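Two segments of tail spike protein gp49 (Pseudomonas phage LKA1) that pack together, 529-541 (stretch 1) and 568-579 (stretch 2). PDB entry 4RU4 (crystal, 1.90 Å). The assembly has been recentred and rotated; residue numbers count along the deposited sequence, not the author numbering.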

# COMPACT_ATOMS: atom_id res chain seq x y z
N SER B 529 39.30 -13.62 42.08
CA SER B 529 38.18 -13.15 41.27
C SER B 529 38.02 -11.64 41.25
O SER B 529 38.56 -10.93 42.10
N VAL B 530 37.27 -11.15 40.26
CA VAL B 530 36.87 -9.75 40.19
C VAL B 530 35.50 -9.76 39.53
O VAL B 530 35.24 -10.57 38.66
N THR B 531 34.59 -8.92 40.02
CA THR B 531 33.23 -8.89 39.51
C THR B 531 32.84 -7.47 39.18
O THR B 531 33.48 -6.53 39.63
N ALA B 532 31.77 -7.32 38.40
CA ALA B 532 31.24 -6.00 38.06
C ALA B 532 29.76 -6.13 37.75
O ALA B 532 29.33 -7.01 37.01
N PRO B 533 28.96 -5.24 38.33
CA PRO B 533 27.52 -5.38 38.12
C PRO B 533 27.08 -4.74 36.81
O PRO B 533 27.69 -3.78 36.34
N VAL B 534 26.03 -5.30 36.23
CA VAL B 534 25.39 -4.77 35.04
C VAL B 534 23.90 -4.64 35.34
O VAL B 534 23.33 -5.53 35.94
N THR B 535 23.29 -3.52 34.97
CA THR B 535 21.84 -3.40 35.03
C THR B 535 21.37 -3.28 33.58
O THR B 535 21.81 -2.38 32.88
N PHE B 536 20.49 -4.17 33.13
CA PHE B 536 20.08 -4.18 31.73
C PHE B 536 19.30 -2.91 31.37
O PHE B 536 18.50 -2.41 32.18
N ARG B 537 19.51 -2.44 30.14
CA ARG B 537 18.78 -1.29 29.64
C ARG B 537 17.27 -1.53 29.69
O ARG B 537 16.51 -0.61 29.95
N TYR B 538 16.86 -2.77 29.39
CA TYR B 538 15.46 -3.18 29.49
C TYR B 538 15.30 -4.30 30.52
O TYR B 538 16.18 -5.15 30.66
N ILE B 539 14.17 -4.33 31.20
CA ILE B 539 13.87 -5.42 32.11
C ILE B 539 13.16 -6.56 31.36
O ILE B 539 12.14 -6.34 30.71
N TYR B 540 13.70 -7.78 31.46
CA TYR B 540 13.14 -8.96 30.81
C TYR B 540 11.98 -9.57 31.62
O TYR B 540 11.86 -9.30 32.82
N PRO B 541 11.12 -10.38 30.98
CA PRO B 541 10.03 -11.02 31.74
C PRO B 541 10.53 -12.06 32.73
O PRO B 541 9.81 -12.36 33.68
N THR B 568 22.28 -13.80 38.12
CA THR B 568 21.55 -13.19 37.02
C THR B 568 20.11 -13.05 37.48
O THR B 568 19.66 -13.77 38.38
N SER B 569 19.39 -12.12 36.86
CA SER B 569 17.98 -11.95 37.16
C SER B 569 17.37 -11.30 35.95
O SER B 569 18.06 -11.06 34.97
N ALA B 570 16.09 -10.97 36.03
CA ALA B 570 15.41 -10.30 34.93
C ALA B 570 15.95 -8.90 34.67
O ALA B 570 15.83 -8.38 33.56
N SER B 571 16.54 -8.27 35.69
CA SER B 571 16.93 -6.88 35.52
C SER B 571 18.43 -6.65 35.38
O SER B 571 18.85 -5.55 35.06
N GLY B 572 19.23 -7.66 35.69
CA GLY B 572 20.67 -7.49 35.57
C GLY B 572 21.47 -8.74 35.87
O GLY B 572 20.90 -9.84 35.99
N ALA B 573 22.78 -8.57 35.98
CA ALA B 573 23.68 -9.69 36.26
C ALA B 573 24.96 -9.16 36.90
O ALA B 573 25.35 -8.01 36.68
N THR B 574 25.61 -10.00 37.69
CA THR B 574 26.94 -9.67 38.19
C THR B 574 28.00 -10.45 37.41
O THR B 574 28.15 -11.66 37.57
N LEU B 575 28.70 -9.74 36.54
CA LEU B 575 29.70 -10.37 35.70
C LEU B 575 30.86 -10.75 36.60
O LEU B 575 31.15 -10.05 37.57
N GLY B 576 31.53 -11.85 36.28
CA GLY B 576 32.65 -12.29 37.10
C GLY B 576 33.77 -12.93 36.32
O GLY B 576 33.52 -13.58 35.31
N LEU B 577 35.00 -12.77 36.80
CA LEU B 577 36.14 -13.48 36.25
C LEU B 577 36.84 -14.18 37.43
O LEU B 577 37.30 -13.50 38.34
N PHE B 578 36.87 -15.52 37.42
CA PHE B 578 37.27 -16.32 38.59
C PHE B 578 38.33 -17.32 38.15
O PHE B 578 38.13 -18.02 37.16
N THR B 579 39.45 -17.43 38.85
CA THR B 579 40.43 -18.44 38.46
C THR B 579 39.74 -19.79 38.70
O THR B 579 38.94 -19.91 39.65

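Side-chain packing between 568-579 and 529-541, followed along the second stretch, whose strand 572-578 pairs antiparallel with strand 529-535. Thr568 (chi1 p) makes no contact across the interface. Ser569, also p, turns its OG back on its own loop, accepting hydrogen bonds from Ser571 N (3.2 Å) and Gly572 N (3.3 Å), while its O lies at the ring edge of Phe536, 3.4 Å from CE2. Ala570 sets its CB 4.5 Å from Ile539 CG2 (Ile539 is m, t); its O accepts a hydrogen bond from Tyr540 N (3.1 Å) and lies near the ring planes of both Phe536 and Tyr540. Ser571 (p) points away, yet its O takes a hydrogen bond from Phe536 N (2.9 Å) and another from water 1 (2.7 Å), which also donates to Phe536 O (2.8 Å) and so bridges the stretches. Gly572 leaves room for close packing: its CA sits over the face of the Phe536 ring (chi1 m), 3.5 Å from the centroid, and a CB here would clash with Val534 O. Ala573 shares a sheet face with Leu575 and Leu577, and its CB meets Phe536 CZ at 4.2 Å. On the other face, Thr574 (m) brings CG2 to 3.8 Å from Thr531 CB. Leu575 (m, t) presses CD1 against Val534 CG2 at 3.7 Å, with Val534 in t; the backbones of Leu575 and Ala532 exchange two hydrogen bonds. At Gly576 a CB would clash with Phe578 CE1, so the bare backbone makes space for that ring. Leu577 (t, p) packs CB against Val530 CG1 (4.1 Å; Val530 is p). Phe578 (m) lies on the face of Ser529 and Thr531: Ser529 CB stands 3.5 Å from its ring centroid, over the face, and Thr531 CG2 approaches CE1 at 4.1 Å. Thr579 (p) makes no cross-stretch contact.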

# COMPACT_ATOMS: atom_id res chain seq x y z
CB SER B 529 36.86 -13.80 41.74
OG SER B 529 36.51 -13.37 43.04
CB VAL B 530 37.90 -8.86 39.42
CG1 VAL B 530 38.24 -9.43 38.05
CG2 VAL B 530 37.43 -7.41 39.35
CB THR B 531 32.22 -9.44 40.57
OG1 THR B 531 32.22 -8.60 41.73
CG2 THR B 531 32.57 -10.86 40.97
CB ALA B 532 31.97 -5.42 36.86
CB PRO B 533 26.92 -4.66 39.33
CG PRO B 533 27.91 -3.58 39.64
CD PRO B 533 29.28 -4.15 39.27
CB VAL B 534 25.61 -5.75 33.86
CG1 VAL B 534 24.59 -5.57 32.78
CG2 VAL B 534 27.04 -5.59 33.31
CB THR B 535 21.41 -2.13 35.80
OG1 THR B 535 21.91 -2.17 37.14
CG2 THR B 535 19.89 -1.99 35.84
CB PHE B 536 19.18 -5.38 31.44
CG PHE B 536 19.78 -6.73 31.79
CD1 PHE B 536 21.13 -6.99 31.60
CD2 PHE B 536 18.98 -7.73 32.33
CE1 PHE B 536 21.67 -8.24 31.92
CE2 PHE B 536 19.50 -8.97 32.66
CZ PHE B 536 20.85 -9.23 32.46
CB ARG B 537 19.19 -0.99 28.21
CG ARG B 537 18.54 0.28 27.60
CD ARG B 537 18.91 0.41 26.09
NE ARG B 537 18.19 1.53 25.47
CZ ARG B 537 18.62 2.79 25.53
NH1 ARG B 537 19.76 3.08 26.15
NH2 ARG B 537 17.91 3.75 24.96
CB TYR B 538 14.93 -3.69 28.13
CG TYR B 538 15.29 -2.76 26.98
CD1 TYR B 538 15.18 -1.38 27.12
CD2 TYR B 538 15.76 -3.26 25.78
CE1 TYR B 538 15.54 -0.52 26.09
CE2 TYR B 538 16.12 -2.40 24.72
CZ TYR B 538 16.01 -1.04 24.89
OH TYR B 538 16.36 -0.18 23.88
CB ILE B 539 12.99 -4.93 33.28
CG1 ILE B 539 13.72 -3.83 34.06
CG2 ILE B 539 12.60 -6.10 34.18
CD1 ILE B 539 12.80 -2.95 34.85
CB TYR B 540 14.24 -10.01 30.58
CG TYR B 540 15.27 -9.60 29.56
CD1 TYR B 540 15.06 -9.82 28.19
CD2 TYR B 540 16.47 -8.98 29.95
CE1 TYR B 540 15.99 -9.44 27.24
CE2 TYR B 540 17.42 -8.57 29.01
CZ TYR B 540 17.18 -8.83 27.65
OH TYR B 540 18.11 -8.44 26.70
CB PRO B 541 9.16 -11.70 30.66
CG PRO B 541 9.62 -11.13 29.34
CD PRO B 541 11.05 -10.66 29.53
CB THR B 568 21.59 -14.01 35.68
OG1 THR B 568 20.97 -15.28 35.89
CG2 THR B 568 23.04 -14.25 35.19
CB SER B 569 17.80 -11.03 38.37
OG SER B 569 18.22 -9.72 38.03
CB ALA B 570 13.89 -10.24 35.20
CB SER B 571 16.40 -6.05 36.69
OG SER B 571 16.96 -6.52 37.90
CB ALA B 573 24.02 -10.44 34.97
CB THR B 574 27.06 -9.91 39.68
OG1 THR B 574 26.16 -9.03 40.35
CG2 THR B 574 28.48 -9.60 40.16
CB LEU B 575 30.17 -9.39 34.63
CG LEU B 575 29.10 -8.78 33.73
CD1 LEU B 575 29.79 -7.92 32.64
CD2 LEU B 575 28.24 -9.87 33.10
CB LEU B 577 37.11 -12.51 35.58
CG LEU B 577 38.34 -13.14 34.91
CD1 LEU B 577 37.92 -13.94 33.69
CD2 LEU B 577 39.40 -12.09 34.54
CB PHE B 578 36.08 -17.15 39.13
CG PHE B 578 35.06 -16.36 39.91
CD1 PHE B 578 34.20 -15.48 39.28
CD2 PHE B 578 34.93 -16.55 41.29
CE1 PHE B 578 33.22 -14.78 39.99
CE2 PHE B 578 33.98 -15.85 42.02
CZ PHE B 578 33.12 -14.95 41.37
CB THR B 579 41.74 -18.35 39.26
OG1 THR B 579 41.51 -18.68 40.64
CG2 THR B 579 42.34 -16.94 39.15
O HOH W 1 17.11 -3.67 34.21